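Local coordinates for uncharacterized protein (Alicyclobacillus acidocaldarius subsp. acidocaldarius, PDB 3RAG), which is of unknown function but carries a von Willebrand factor type A-like fold and holds a sodium ion in the crystal, at residues 39-43 with 63-69. Coordinates in Å, arbitrary orientation, origin at the centre of the assembly. Numbering follows the deposited sequence.
Sequences IVVNV and IADAGGG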
ATOM      1  N   ILE A  39      -4.707  -8.972  -0.919  1.00 29.83           N
ATOM      2  CA  ILE A  39      -3.949  -7.714  -0.962  1.00 26.17           C
ATOM      3  C   ILE A  39      -4.803  -6.601  -0.381  1.00 28.54           C
ATOM      4  O   ILE A  39      -5.996  -6.527  -0.671  1.00 30.41           O
ATOM      5  CB  ILE A  39      -3.577  -7.382  -2.418  1.00 28.99           C
ATOM      6  CG1 ILE A  39      -2.670  -8.484  -2.968  1.00 28.74           C
ATOM      7  CG2 ILE A  39      -2.881  -6.000  -2.537  1.00 26.46           C
ATOM      8  CD1 ILE A  39      -2.595  -8.527  -4.499  1.00 29.17           C
ATOM      9  N   VAL A  40      -4.203  -5.722   0.418  1.00 24.59           N
ATOM     10  CA  VAL A  40      -4.952  -4.585   0.955  1.00 24.08           C
ATOM     11  C   VAL A  40      -4.491  -3.355   0.176  1.00 27.34           C
ATOM     12  O   VAL A  40      -3.282  -3.176  -0.021  1.00 27.25           O
ATOM     13  CB  VAL A  40      -4.669  -4.386   2.466  1.00 28.70           C
ATOM     14  CG1 VAL A  40      -5.072  -2.960   2.903  1.00 28.11           C
ATOM     15  CG2 VAL A  40      -5.408  -5.471   3.291  1.00 26.37           C
ATOM     16  N   VAL A  41      -5.439  -2.519  -0.271  1.00 26.68           N
ATOM     17  CA  VAL A  41      -5.085  -1.325  -1.047  1.00 25.61           C
ATOM     18  C   VAL A  41      -5.400  -0.100  -0.200  1.00 26.60           C
ATOM     19  O   VAL A  41      -6.549   0.090   0.225  1.00 27.46           O
ATOM     20  CB  VAL A  41      -5.873  -1.240  -2.384  1.00 28.63           C
ATOM     21  CG1 VAL A  41      -5.398  -0.044  -3.235  1.00 25.60           C
ATOM     22  CG2 VAL A  41      -5.717  -2.542  -3.174  1.00 24.34           C
ATOM     23  N   ASN A  42      -4.369   0.702   0.063  1.00 24.40           N
ATOM     24  CA  ASN A  42      -4.492   1.954   0.815  1.00 23.59           C
ATOM     25  C   ASN A  42      -4.300   3.133  -0.138  1.00 23.81           C
ATOM     26  O   ASN A  42      -3.590   3.012  -1.151  1.00 24.51           O
ATOM     27  CB  ASN A  42      -3.395   2.030   1.885  1.00 25.08           C
ATOM     28  CG  ASN A  42      -3.577   1.005   3.000  1.00 27.16           C
ATOM     29  OD1 ASN A  42      -2.599   0.426   3.523  1.00 31.74           O
ATOM     30  ND2 ASN A  42      -4.799   0.777   3.362  1.00 22.73           N
ATOM     31  N   VAL A  43      -4.955   4.256   0.137  1.00 26.50           N
ATOM     32  CA  VAL A  43      -4.829   5.418  -0.752  1.00 24.02           C
ATOM     33  C   VAL A  43      -4.556   6.673   0.067  1.00 23.60           C
ATOM     34  O   VAL A  43      -5.279   6.977   1.027  1.00 25.33           O
ATOM     35  CB  VAL A  43      -6.117   5.655  -1.561  1.00 25.17           C
ATOM     36  CG1 VAL A  43      -5.894   6.805  -2.590  1.00 23.28           C
ATOM     37  CG2 VAL A  43      -6.574   4.355  -2.262  1.00 23.66           C
ATOM     38  N   ILE A  63     -11.909   3.232  -3.670  1.00 25.64           N
ATOM     39  CA  ILE A  63     -10.787   2.317  -3.904  1.00 26.04           C
ATOM     40  C   ILE A  63     -10.372   1.668  -2.594  1.00 27.96           C
ATOM     41  O   ILE A  63     -10.194   0.451  -2.507  1.00 26.16           O
ATOM     42  CB  ILE A  63      -9.555   3.056  -4.506  1.00 24.13           C
ATOM     43  CG1 ILE A  63      -9.845   3.455  -5.962  1.00 24.18           C
ATOM     44  CG2 ILE A  63      -8.277   2.196  -4.424  1.00 26.99           C
ATOM     45  CD1 ILE A  63      -8.767   4.432  -6.534  1.00 25.63           C
ATOM     46  N   ALA A  64     -10.200   2.476  -1.554  1.00 26.26           N
ATOM     47  CA  ALA A  64      -9.788   1.911  -0.272  1.00 26.59           C
ATOM     48  C   ALA A  64     -10.862   0.962   0.286  1.00 27.98           C
ATOM     49  O   ALA A  64     -10.556  -0.113   0.804  1.00 27.63           O
ATOM     50  CB  ALA A  64      -9.443   3.021   0.708  1.00 26.49           C
ATOM     51  N   ASP A  65     -12.123   1.340   0.135  1.00 28.39           N
ATOM     52  CA  ASP A  65     -13.206   0.488   0.605  1.00 30.48           C
ATOM     53  C   ASP A  65     -13.151  -0.867  -0.091  1.00 30.85           C
ATOM     54  O   ASP A  65     -13.144  -1.919   0.557  1.00 28.52           O
ATOM     55  CB  ASP A  65     -14.547   1.161   0.344  1.00 32.96           C
ATOM     56  CG  ASP A  65     -15.723   0.325   0.839  1.00 48.49           C
ATOM     57  OD1 ASP A  65     -15.730  -0.007   2.033  1.00 44.48           O
ATOM     58  OD2 ASP A  65     -16.615  -0.015   0.029  1.00 58.92           O
ATOM     59  N   ALA A  66     -13.086  -0.849  -1.419  1.00 28.51           N
ATOM     60  CA  ALA A  66     -13.072  -2.098  -2.183  1.00 29.53           C
ATOM     61  C   ALA A  66     -11.793  -2.903  -1.992  1.00 31.49           C
ATOM     62  O   ALA A  66     -11.799  -4.134  -2.124  1.00 29.90           O
ATOM     63  CB  ALA A  66     -13.272  -1.814  -3.656  1.00 28.97           C
ATOM     64  N   GLY A  67     -10.686  -2.215  -1.712  1.00 26.46           N
ATOM     65  CA  GLY A  67      -9.418  -2.893  -1.500  1.00 28.34           C
ATOM     66  C   GLY A  67      -9.144  -3.264  -0.058  1.00 32.54           C
ATOM     67  O   GLY A  67      -8.037  -3.691   0.283  1.00 30.60           O
ATOM     68  N   GLY A  68     -10.154  -3.090   0.801  1.00 28.87           N
ATOM     69  CA  GLY A  68     -10.053  -3.488   2.194  1.00 28.68           C
ATOM     70  C   GLY A  68      -9.062  -2.665   2.997  1.00 32.84           C
ATOM     71  O   GLY A  68      -8.561  -3.125   4.029  1.00 28.57           O
ATOM     72  N   GLY A  69      -8.783  -1.443   2.546  1.00 26.95           N
ATOM     73  CA  GLY A  69      -7.780  -0.618   3.204  1.00 24.71           C
ATOM     74  C   GLY A  69      -8.308   0.728   3.692  1.00 27.32           C
ATOM     75  O   GLY A  69      -9.502   0.885   3.987  1.00 28.91           O
TER
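I63 sits in the last turn of helix 58-66 and points at the strand. I63 CG2 packs against V41 CG1 at 3.8 Å and V43 CG2 at 3.5 Å. The same side chain also reaches helices 27-36 and 214-232, so it helps fill the core on this face of the sheet. A64 follows with a lighter touch, A64 CB lying 4.3 Å from V43 CG2.

The helix ends in a Schellman motif: G69 N donates a hydrogen bond to A64 O and G68 N one to D65 O, with G68 as the C-prime residue at positive phi. This turn lies in the beta-alpha-beta unit formed by strand 40-46, helix 58-66 and strand 71-74, and leads the chain on to strand 71-74, which runs parallel to strand 40-46 at the edge of the mixed sheet of this vWA-like fold.

G67 comes close to the strand, G67 CA being 4.6 Å from V41 CA. G67 O accepts a hydrogen bond from V41 N (2.9 Å) and a CA-H...O contact from V40 CA (3.3 Å). A CB on G67 would clash with V41 CB. G68 O lies 3.7 Å from V40 CG1. G69 CA makes a CA-H...O contact with V41 O at 3.3 Å and lies 3.6 Å from V40 CG1. Here too a CB would clash, this time with V41 O. Next along the chain, M70 joins V43 by a backbone hydrogen bond.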